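Local coordinates for alternansucrase (Leuconostoc mesenteroides, PDB 6HVG), which belongs to glycoside hydrolase family 70, large enzymes with a TIM-barrel-type catalytic domain, and carries choline-binding-type repeats and a bound calcium ion, at residues L527-G532 and K771-T776; F1101-L1106 and Q1160-P1165; D1264-Q1269 and Y1303-G1308. One frame throughout, in Å; residues are numbered along the deposited sequence.

How the contacts relate
Followed from the N terminus, the three contacts come in series, so none nests in or crosses another. Contact 1 closes a loop of 238 residues, joining the short helix 528-531 to the turn between helices 757-766 and 779-793. Contact 2 closes 53 residues between helix 1102-1105 and the edge strand 1160-1161. These two are neighbours in space, their centres about 14 Å apart, and Leu530 CD2 packs against Phe1101 CE1 at 3.8 Å. Contact 3 spans only 33 residues and lies apart, its centre about 39 Å from the centre of either of the others. It ties the loop after strand 1248-1252 to the end of strand 1301-1304.

Contact 1 of 3, residues L527-G532 and K771-T776; sequences LQWLQG and KNMQDT
Gln774 reaches from its turn to the short helix 528-531 and places its amide nitrogen beneath the indole of Trp529. NE2 sits 3.3 Å from the ring plane, over the ring centre, and the amide is tilted by 33° to the indole. The same nitrogen donates to Trp529 O at 3.2 Å; the oxygen is met in the carbonyl plane and lies almost in the plane of the Gln774 amide. Trp529 thus offers both the ring face and the acceptor. CG of Trp529 stands opposite its backbone N (chi1 175°), bringing the indole round to the side of its own carbonyl. The Gln774 chain bends at chi2 (96°), turning the amide in under the ring, while its CG brushes Trp529 O at 3.3 Å and Leu530 O at 4.1 Å. This is the close-packed part. Beside it the fit is looser: CB of Met773 approaches CZ2 of Trp529 obliquely at 4.2 Å, and Trp529 is exposed, though touched by a crystal neighbour. Leu530 adds little more than its carbonyl, for its CB points away from the turn and its side chain packs on Leu578. The turn is braced from within, Lys771 N donating to Asp775 OD2 at 3.1 Å, but Lys771 is exposed. Outside the contact, Gln531 bonds to Met1099 O and Ala579 N, and Leu527 touches Asn625, a calcium ligand. Met773 and Gln774 are the central residues of a type I beta turn closed by Asp775 N to Asn772 O, 3.0 Å. The whole is an amide stacked obliquely on an indole face, combined with a side-chain-to-backbone hydrogen bond, joining a loop between two helices of the family 70 domain to the short helix before strand 534-537.

Contact 2 of 3, residues F1101-L1106 and Q1160-P1165; sequences FLDSFL and QIYALP
At the N terminus of the short helix 1102-1105, the N-cap residue Phe1101 meets Tyr1162, which directly follows the edge strand 1160-1161 of an antiparallel sheet in the family 70 domain. The phenol brings its oxygen up to the ring carbon CD2 and the CB of Phe1101: Tyr1162 OH lies 3.7 Å from Phe1101 CD2 and 3.9 Å from Phe1101 CB. It comes to the Phe1101 ring at a slant, and the two side chains cross obliquely. In return, Phe1101 CB stands at the edge of the tyrosine ring, near its plane, 4.4 Å from Tyr1162 CE2. With CG opposite the backbone N (chi1 -167°), the phenylalanine ring lies beside the side chains of the first helical turn: Leu1102 CD2 lies over one face and Asp1103 OD2 at an edge, in its plane. Further along the helix, Ser1104 CB touches Tyr1162 CE2 at 4.2 Å, and Asp1103 CB comes within 4.3 Å of Tyr1162 OH. The helix start is held by its own backbone, Ser1104 N donating to Phe1101 O at 3.0 Å. Close by lies the metal site: Asp1159, just before the strand, is a calcium ligand, and the Tyr1162 side chain is about 11 Å from the ion. The polar ends on the helix are engaged outside this contact, Ser1104 OG with Ser1091 and Gly1092 O, Asp1103 OD1 with Asn1108. No hydrogen bond links the segments; they meet by van der Waals contact of Phe1101, Asp1103 and Ser1104 carbons with the hydroxyl oxygen and ring of Tyr1162, which suggests that fit rather than a polar bond sets this contact.

Contact 3 of 3, residues D1264-Q1269 and Y1303-G1308; sequences DWATNQ and YYSISG
An Asx motif at Asp1264, in the loop after strand 1248-1252, faces the type I beta turn that follows strand 1301-1304, and Ser1305, first residue of that turn, bonds to the aspartate. Ser1305 OG donates to Asp1264 OD1 at 2.7 Å, and OD1 accepts with its syn lone pair, on the side of the other oxygen. The aspartate reaches over because its CG stands opposite the backbone N (chi1 167°). A water gives OD1 its second partner: it donates to Asp1264 OD1 at 2.8 Å and lies 2.9 Å from Ser1307 OG, which is also hydrogen-bonded to Trp443. The water adds a polar link to Ser1307, whose CB already lies near OD1. The other carboxylate oxygen works within its own loop. Thr1267 N meets Asp1264 OD2 at 2.9 Å from above the carboxylate plane, 44° out of it, whereas Thr1267 OG1 donates to the anti lone pair of the same atom, at a length not to be read closely at this resolution. Alongside, Ala1266 CB lies against Ser1305, 3.8 Å from its OG and 3.9 Å from its CB. The opposing turn is closed by Gly1308 N to Ser1305 O at 2.8 Å. Around the contact, Ala1266 makes a backbone bond to Lys1312, and Trp1265 packs against Ile1316 of strand 1314-1317, so this loop also touches the chain beyond the turn. The side chain of Asp1264 is buried, yet four donors serve its two oxygens, the protein supplying three and water one. Such a set would be expected to offset the cost of burying the carboxylate and probably to favour its charged form, while the division of labour, OD1 across and OD2 within, would fix its rotation.

Contact 1 of 3, residues L527-G532 and K771-T776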
loop_
_atom_site.group_PDB
_atom_site.type_symbol
_atom_site.label_atom_id
_atom_site.label_comp_id
_atom_site.label_asym_id
_atom_site.label_seq_id
_atom_site.Cartn_x
_atom_site.Cartn_y
_atom_site.Cartn_z
ATOM N N LEU A 527 -4.974 -1.311 -0.765
ATOM C CA LEU A 527 -4.050 -2.387 -0.415
ATOM C C LEU A 527 -3.193 -2.838 -1.583
ATOM O O LEU A 527 -2.206 -3.561 -1.406
ATOM C CB LEU A 527 -4.804 -3.570 0.129
ATOM C CG LEU A 527 -5.596 -3.342 1.424
ATOM C CD1 LEU A 527 -6.233 -4.672 1.806
ATOM C CD2 LEU A 527 -4.741 -2.820 2.562
ATOM N N GLN A 528 -3.540 -2.377 -2.781
ATOM C CA GLN A 528 -2.700 -2.593 -3.942
ATOM C C GLN A 528 -1.340 -1.956 -3.748
ATOM O O GLN A 528 -0.353 -2.364 -4.364
ATOM C CB GLN A 528 -3.364 -2.044 -5.188
ATOM C CG GLN A 528 -4.642 -2.772 -5.566
ATOM C CD GLN A 528 -5.254 -2.261 -6.837
ATOM O OE1 GLN A 528 -5.475 -3.000 -7.768
ATOM N NE2 GLN A 528 -5.486 -0.988 -6.894
ATOM N N TRP A 529 -1.291 -0.971 -2.868
ATOM C CA TRP A 529 -0.054 -0.304 -2.490
ATOM C C TRP A 529 1.069 -1.269 -2.115
ATOM O O TRP A 529 2.235 -0.953 -2.325
ATOM C CB TRP A 529 -0.335 0.635 -1.307
ATOM C CG TRP A 529 0.850 1.301 -0.733
ATOM C CD1 TRP A 529 1.525 0.948 0.407
ATOM C CD2 TRP A 529 1.501 2.462 -1.244
ATOM N NE1 TRP A 529 2.576 1.821 0.625
ATOM C CE2 TRP A 529 2.583 2.759 -0.373
ATOM C CE3 TRP A 529 1.291 3.268 -2.362
ATOM C CZ2 TRP A 529 3.450 3.838 -0.591
ATOM C CZ3 TRP A 529 2.158 4.341 -2.585
ATOM C CH2 TRP A 529 3.226 4.614 -1.704
ATOM N N LEU A 530 0.716 -2.435 -1.568
ATOM C CA LEU A 530 1.714 -3.344 -1.031
ATOM C C LEU A 530 2.502 -4.050 -2.121
ATOM O O LEU A 530 3.728 -4.070 -2.076
ATOM C CB LEU A 530 1.064 -4.366 -0.110
ATOM C CG LEU A 530 0.243 -3.858 1.074
ATOM C CD1 LEU A 530 -0.193 -5.048 1.910
ATOM C CD2 LEU A 530 1.043 -2.907 1.941
ATOM N N GLN A 531 1.794 -4.619 -3.100
ATOM C CA GLN A 531 2.432 -5.416 -4.148
ATOM C C GLN A 531 2.114 -5.072 -5.609
ATOM O O GLN A 531 2.621 -5.733 -6.523
ATOM C CB GLN A 531 2.120 -6.881 -3.881
ATOM C CG GLN A 531 2.986 -7.476 -2.795
ATOM C CD GLN A 531 2.711 -8.931 -2.608
ATOM O OE1 GLN A 531 1.569 -9.331 -2.484
ATOM N NE2 GLN A 531 3.757 -9.734 -2.588
ATOM N N GLY A 532 1.292 -4.061 -5.838
ATOM C CA GLY A 532 1.084 -3.569 -7.178
ATOM C C GLY A 532 -0.178 -4.003 -7.900
ATOM O O GLY A 532 -0.422 -3.540 -9.007
ATOM N N LYS A 771 14.454 4.347 -1.729
ATOM C CA LYS A 771 13.683 5.412 -2.365
ATOM C C LYS A 771 12.188 5.312 -2.047
ATOM O O LYS A 771 11.554 6.310 -1.720
ATOM C CB LYS A 771 13.959 5.399 -3.859
ATOM C CG LYS A 771 15.455 5.531 -4.136
ATOM C CD LYS A 771 15.805 5.637 -5.621
ATOM C CE LYS A 771 17.318 5.734 -5.840
ATOM N NZ LYS A 771 18.091 4.613 -5.223
ATOM N N ASN A 772 11.650 4.097 -2.095
ATOM C CA ASN A 772 10.207 3.872 -1.912
ATOM C C ASN A 772 9.910 2.945 -0.742
ATOM O O ASN A 772 10.715 2.078 -0.412
ATOM C CB ASN A 772 9.611 3.223 -3.165
ATOM C CG ASN A 772 9.484 4.179 -4.325
ATOM O OD1 ASN A 772 10.128 5.216 -4.358
ATOM N ND2 ASN A 772 8.648 3.829 -5.283
ATOM N N MET A 773 8.720 3.075 -0.168
ATOM C CA MET A 773 8.296 2.219 0.952
ATOM C C MET A 773 8.217 0.743 0.546
ATOM O O MET A 773 8.486 -0.158 1.372
ATOM C CB MET A 773 6.952 2.699 1.509
ATOM C CG MET A 773 6.993 4.133 2.029
ATOM S SD MET A 773 7.455 4.293 3.766
ATOM C CE MET A 773 5.875 3.961 4.547
ATOM N N GLN A 774 7.879 0.483 -0.718
ATOM C CA GLN A 774 7.795 -0.909 -1.224
ATOM C C GLN A 774 9.121 -1.445 -1.734
ATOM O O GLN A 774 9.214 -2.612 -2.111
ATOM C CB GLN A 774 6.786 -1.027 -2.354
ATOM C CG GLN A 774 5.464 -0.333 -2.111
ATOM C CD GLN A 774 5.407 1.044 -2.724
ATOM O OE1 GLN A 774 6.406 1.751 -2.783
ATOM N NE2 GLN A 774 4.228 1.434 -3.169
ATOM N N ASP A 775 10.131 -0.576 -1.767
ATOM C CA ASP A 775 11.480 -0.942 -2.168
ATOM C C ASP A 775 12.019 -2.112 -1.311
ATOM O O ASP A 775 11.725 -2.197 -0.126
ATOM C CB ASP A 775 12.377 0.290 -2.005
ATOM C CG ASP A 775 13.222 0.595 -3.218
ATOM O OD1 ASP A 775 13.063 -0.088 -4.260
ATOM O OD2 ASP A 775 14.034 1.554 -3.118
ATOM N N THR A 776 12.799 -2.995 -1.924
ATOM C CA THR A 776 13.446 -4.082 -1.215
ATOM C C THR A 776 14.704 -3.576 -0.515
ATOM O O THR A 776 15.555 -2.954 -1.153
ATOM C CB THR A 776 13.855 -5.194 -2.187
ATOM O OG1 THR A 776 12.681 -5.754 -2.744
ATOM C CG2 THR A 776 14.572 -6.356 -1.489
#

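Contact 2 of 3, residues F1101-L1106 and Q1160-P1165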
loop_
_atom_site.group_PDB
_atom_site.type_symbol
_atom_site.label_atom_id
_atom_site.label_comp_id
_atom_site.label_asym_id
_atom_site.label_seq_id
_atom_site.Cartn_x
_atom_site.Cartn_y
_atom_site.Cartn_z
ATOM N N PHE A 1101 7.503 -8.700 -0.631
ATOM C CA PHE A 1101 7.066 -7.861 0.501
ATOM C C PHE A 1101 8.056 -7.948 1.675
ATOM O O PHE A 1101 8.761 -8.940 1.800
ATOM C CB PHE A 1101 5.675 -8.288 0.924
ATOM C CG PHE A 1101 4.999 -7.329 1.847
ATOM C CD1 PHE A 1101 4.734 -6.036 1.451
ATOM C CD2 PHE A 1101 4.605 -7.739 3.124
ATOM C CE1 PHE A 1101 4.114 -5.157 2.327
ATOM C CE2 PHE A 1101 3.987 -6.881 4.000
ATOM C CZ PHE A 1101 3.736 -5.585 3.602
ATOM N N LEU A 1102 8.097 -6.926 2.534
ATOM C CA LEU A 1102 9.068 -6.894 3.637
ATOM C C LEU A 1102 8.927 -8.037 4.664
ATOM O O LEU A 1102 9.925 -8.496 5.217
ATOM C CB LEU A 1102 9.114 -5.526 4.318
ATOM C CG LEU A 1102 8.111 -5.044 5.377
ATOM C CD1 LEU A 1102 8.690 -3.813 6.013
ATOM C CD2 LEU A 1102 6.770 -4.694 4.773
ATOM N N ASP A 1103 7.703 -8.517 4.878
ATOM C CA ASP A 1103 7.471 -9.716 5.691
ATOM C C ASP A 1103 8.327 -10.881 5.228
ATOM O O ASP A 1103 8.817 -11.650 6.046
ATOM C CB ASP A 1103 6.009 -10.156 5.641
ATOM C CG ASP A 1103 5.097 -9.266 6.447
ATOM O OD1 ASP A 1103 5.599 -8.272 7.005
ATOM O OD2 ASP A 1103 3.857 -9.574 6.489
ATOM N N SER A 1104 8.485 -11.014 3.916
ATOM C CA SER A 1104 9.168 -12.153 3.346
ATOM C C SER A 1104 10.661 -11.994 3.496
ATOM O O SER A 1104 11.334 -12.890 4.014
ATOM C CB SER A 1104 8.795 -12.354 1.880
ATOM O OG SER A 1104 9.193 -13.638 1.432
ATOM N N PHE A 1105 11.203 -10.874 3.056
ATOM C CA PHE A 1105 12.660 -10.724 3.087
ATOM C C PHE A 1105 13.218 -10.335 4.456
ATOM O O PHE A 1105 14.416 -10.504 4.700
ATOM C CB PHE A 1105 13.178 -9.812 1.951
ATOM C CG PHE A 1105 12.645 -8.402 1.961
ATOM C CD1 PHE A 1105 13.162 -7.470 2.839
ATOM C CD2 PHE A 1105 11.695 -7.989 1.033
ATOM C CE1 PHE A 1105 12.699 -6.174 2.848
ATOM C CE2 PHE A 1105 11.236 -6.672 1.035
ATOM C CZ PHE A 1105 11.731 -5.764 1.955
ATOM N N LEU A 1106 12.365 -9.860 5.361
ATOM C CA LEU A 1106 12.769 -9.699 6.758
ATOM C C LEU A 1106 12.464 -10.924 7.646
ATOM O O LEU A 1106 12.651 -10.880 8.849
ATOM C CB LEU A 1106 12.170 -8.419 7.359
ATOM C CG LEU A 1106 12.660 -7.082 6.769
ATOM C CD1 LEU A 1106 12.014 -5.920 7.498
ATOM C CD2 LEU A 1106 14.165 -6.984 6.876
ATOM N N GLN A 1160 -3.216 -15.851 3.838
ATOM C CA GLN A 1160 -2.343 -16.091 2.687
ATOM C C GLN A 1160 -1.164 -17.013 2.938
ATOM O O GLN A 1160 -0.867 -17.379 4.070
ATOM C CB GLN A 1160 -1.843 -14.750 2.082
ATOM C CG GLN A 1160 -0.718 -14.051 2.828
ATOM C CD GLN A 1160 -1.146 -13.430 4.148
ATOM O OE1 GLN A 1160 -2.199 -12.782 4.220
ATOM N NE2 GLN A 1160 -0.328 -13.595 5.192
ATOM N N ILE A 1161 -0.481 -17.353 1.849
ATOM C CA ILE A 1161 0.711 -18.171 1.877
ATOM C C ILE A 1161 1.596 -17.704 0.715
ATOM O O ILE A 1161 1.075 -17.270 -0.304
ATOM C CB ILE A 1161 0.318 -19.662 1.796
ATOM C CG1 ILE A 1161 1.525 -20.575 2.016
ATOM C CG2 ILE A 1161 -0.371 -19.981 0.482
ATOM C CD1 ILE A 1161 1.132 -22.017 2.241
ATOM N N TYR A 1162 2.917 -17.759 0.877
ATOM C CA TYR A 1162 3.852 -17.218 -0.123
ATOM C C TYR A 1162 4.628 -18.277 -0.886
ATOM O O TYR A 1162 4.751 -19.402 -0.450
ATOM C CB TYR A 1162 4.897 -16.327 0.546
ATOM C CG TYR A 1162 4.451 -14.948 0.992
ATOM C CD1 TYR A 1162 3.508 -14.780 2.000
ATOM C CD2 TYR A 1162 5.045 -13.805 0.456
ATOM C CE1 TYR A 1162 3.163 -13.518 2.453
ATOM C CE2 TYR A 1162 4.689 -12.540 0.888
ATOM C CZ TYR A 1162 3.757 -12.400 1.892
ATOM O OH TYR A 1162 3.454 -11.130 2.338
ATOM N N ALA A 1163 5.180 -17.874 -2.023
ATOM C CA ALA A 1163 6.208 -18.631 -2.728
ATOM C C ALA A 1163 5.941 -20.134 -2.830
ATOM O O ALA A 1163 6.692 -20.954 -2.269
ATOM C CB ALA A 1163 7.543 -18.374 -2.076
ATOM N N LEU A 1164 4.876 -20.483 -3.554
ATOM C CA LEU A 1164 4.544 -21.874 -3.858
ATOM C C LEU A 1164 5.288 -22.278 -5.147
ATOM O O LEU A 1164 5.211 -21.567 -6.132
ATOM C CB LEU A 1164 3.039 -22.008 -4.037
ATOM C CG LEU A 1164 2.231 -21.555 -2.815
ATOM C CD1 LEU A 1164 0.813 -21.183 -3.186
ATOM C CD2 LEU A 1164 2.205 -22.611 -1.729
ATOM N N PRO A 1165 6.025 -23.409 -5.134
ATOM C CA PRO A 1165 6.972 -23.689 -6.216
ATOM C C PRO A 1165 6.386 -24.252 -7.525
ATOM O O PRO A 1165 7.083 -24.261 -8.536
ATOM C CB PRO A 1165 7.901 -24.730 -5.597
ATOM C CG PRO A 1165 7.034 -25.461 -4.633
ATOM C CD PRO A 1165 6.125 -24.411 -4.053
#

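Contact 3 of 3, residues D1264-Q1269 and Y1303-G1308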
loop_
_atom_site.group_PDB
_atom_site.type_symbol
_atom_site.label_atom_id
_atom_site.label_comp_id
_atom_site.label_asym_id
_atom_site.label_seq_id
_atom_site.Cartn_x
_atom_site.Cartn_y
_atom_site.Cartn_z
ATOM N N ASP A 1264 -4.066 -17.942 -30.378
ATOM C CA ASP A 1264 -4.210 -17.567 -31.766
ATOM C C ASP A 1264 -5.185 -16.407 -31.848
ATOM O O ASP A 1264 -6.300 -16.514 -31.329
ATOM C CB ASP A 1264 -4.758 -18.741 -32.555
ATOM C CG ASP A 1264 -5.220 -18.340 -33.930
ATOM O OD1 ASP A 1264 -4.396 -17.808 -34.702
ATOM O OD2 ASP A 1264 -6.409 -18.528 -34.234
ATOM N N TRP A 1265 -4.778 -15.299 -32.477
ATOM C CA TRP A 1265 -5.608 -14.099 -32.447
ATOM C C TRP A 1265 -6.871 -14.289 -33.225
ATOM O O TRP A 1265 -7.896 -13.677 -32.919
ATOM C CB TRP A 1265 -4.878 -12.868 -32.970
ATOM C CG TRP A 1265 -3.624 -12.529 -32.226
ATOM C CD1 TRP A 1265 -2.375 -12.430 -32.749
ATOM C CD2 TRP A 1265 -3.497 -12.241 -30.847
ATOM N NE1 TRP A 1265 -1.466 -12.105 -31.781
ATOM C CE2 TRP A 1265 -2.129 -11.993 -30.595
ATOM C CE3 TRP A 1265 -4.399 -12.148 -29.796
ATOM C CZ2 TRP A 1265 -1.640 -11.665 -29.331
ATOM C CZ3 TRP A 1265 -3.908 -11.819 -28.525
ATOM C CH2 TRP A 1265 -2.536 -11.580 -28.313
ATOM N N ALA A 1266 -6.806 -15.128 -34.246
ATOM C CA ALA A 1266 -7.884 -15.261 -35.217
ATOM C C ALA A 1266 -9.125 -15.942 -34.667
ATOM O O ALA A 1266 -10.246 -15.476 -34.871
ATOM C CB ALA A 1266 -7.372 -16.025 -36.404
ATOM N N THR A 1267 -8.907 -17.057 -33.976
ATOM C CA THR A 1267 -9.976 -17.840 -33.379
ATOM C C THR A 1267 -10.130 -17.600 -31.888
ATOM O O THR A 1267 -11.141 -17.972 -31.317
ATOM C CB THR A 1267 -9.679 -19.311 -33.559
ATOM O OG1 THR A 1267 -8.386 -19.593 -33.029
ATOM C CG2 THR A 1267 -9.686 -19.672 -35.018
ATOM N N ASN A 1268 -9.137 -16.945 -31.281
ATOM C CA ASN A 1268 -9.044 -16.709 -29.835
ATOM C C ASN A 1268 -8.952 -17.978 -28.991
ATOM O O ASN A 1268 -9.143 -17.923 -27.804
ATOM C CB ASN A 1268 -10.163 -15.809 -29.363
ATOM C CG ASN A 1268 -10.087 -14.423 -29.985
ATOM O OD1 ASN A 1268 -9.132 -13.671 -29.754
ATOM N ND2 ASN A 1268 -11.122 -14.061 -30.737
ATOM N N GLN A 1269 -8.593 -19.100 -29.608
ATOM C CA GLN A 1269 -8.389 -20.350 -28.908
ATOM C C GLN A 1269 -6.937 -20.448 -28.463
ATOM O O GLN A 1269 -6.034 -20.006 -29.171
ATOM C CB GLN A 1269 -8.739 -21.520 -29.828
ATOM C CG GLN A 1269 -8.696 -22.881 -29.153
ATOM C CD GLN A 1269 -9.072 -23.993 -30.092
ATOM O OE1 GLN A 1269 -9.364 -23.760 -31.257
ATOM N NE2 GLN A 1269 -9.046 -25.219 -29.591
ATOM N N TYR A 1303 -9.042 -12.631 -43.261
ATOM C CA TYR A 1303 -7.675 -12.598 -42.744
ATOM C C TYR A 1303 -7.286 -13.921 -42.134
ATOM O O TYR A 1303 -8.104 -14.558 -41.495
ATOM C CB TYR A 1303 -7.508 -11.496 -41.698
ATOM C CG TYR A 1303 -6.158 -11.524 -41.013
ATOM C CD1 TYR A 1303 -5.049 -10.909 -41.576
ATOM C CD2 TYR A 1303 -5.997 -12.167 -39.806
ATOM C CE1 TYR A 1303 -3.807 -10.967 -40.953
ATOM C CE2 TYR A 1303 -4.782 -12.211 -39.176
ATOM C CZ TYR A 1303 -3.691 -11.620 -39.739
ATOM O OH TYR A 1303 -2.499 -11.655 -39.059
ATOM N N TYR A 1304 -6.043 -14.334 -42.358
ATOM C CA TYR A 1304 -5.522 -15.557 -41.780
ATOM C C TYR A 1304 -4.302 -15.219 -40.915
ATOM O O TYR A 1304 -3.400 -14.502 -41.355
ATOM C CB TYR A 1304 -5.140 -16.544 -42.890
ATOM C CG TYR A 1304 -6.320 -17.204 -43.533
ATOM C CD1 TYR A 1304 -7.097 -16.540 -44.489
ATOM C CD2 TYR A 1304 -6.666 -18.497 -43.199
ATOM C CE1 TYR A 1304 -8.193 -17.156 -45.074
ATOM C CE2 TYR A 1304 -7.751 -19.122 -43.783
ATOM C CZ TYR A 1304 -8.504 -18.456 -44.709
ATOM O OH TYR A 1304 -9.576 -19.116 -45.231
ATOM N N SER A 1305 -4.281 -15.751 -39.699
ATOM C CA SER A 1305 -3.199 -15.493 -38.754
ATOM C C SER A 1305 -1.908 -16.225 -39.108
ATOM O O SER A 1305 -1.923 -17.100 -39.970
ATOM C CB SER A 1305 -3.646 -15.904 -37.373
ATOM O OG SER A 1305 -3.967 -17.283 -37.365
ATOM N N ILE A 1306 -0.810 -15.880 -38.429
ATOM C CA ILE A 1306 0.479 -16.523 -38.683
ATOM C C ILE A 1306 0.404 -18.040 -38.480
ATOM O O ILE A 1306 1.191 -18.773 -39.056
ATOM C CB ILE A 1306 1.591 -15.945 -37.798
ATOM C CG1 ILE A 1306 1.882 -14.528 -38.227
ATOM C CG2 ILE A 1306 2.873 -16.749 -37.920
ATOM C CD1 ILE A 1306 3.139 -13.933 -37.633
ATOM N N SER A 1307 -0.536 -18.498 -37.667
ATOM C CA SER A 1307 -0.704 -19.908 -37.412
ATOM C C SER A 1307 -1.601 -20.595 -38.440
ATOM O O SER A 1307 -1.816 -21.807 -38.372
ATOM C CB SER A 1307 -1.299 -20.106 -36.017
ATOM O OG SER A 1307 -0.435 -19.576 -35.021
ATOM N N GLY A 1308 -2.102 -19.843 -39.403
ATOM C CA GLY A 1308 -2.852 -20.418 -40.502
ATOM C C GLY A 1308 -4.351 -20.519 -40.370
ATOM O O GLY A 1308 -4.961 -21.226 -41.156
HETATM O O HOH W 1 -1.691 -16.980 -34.523
#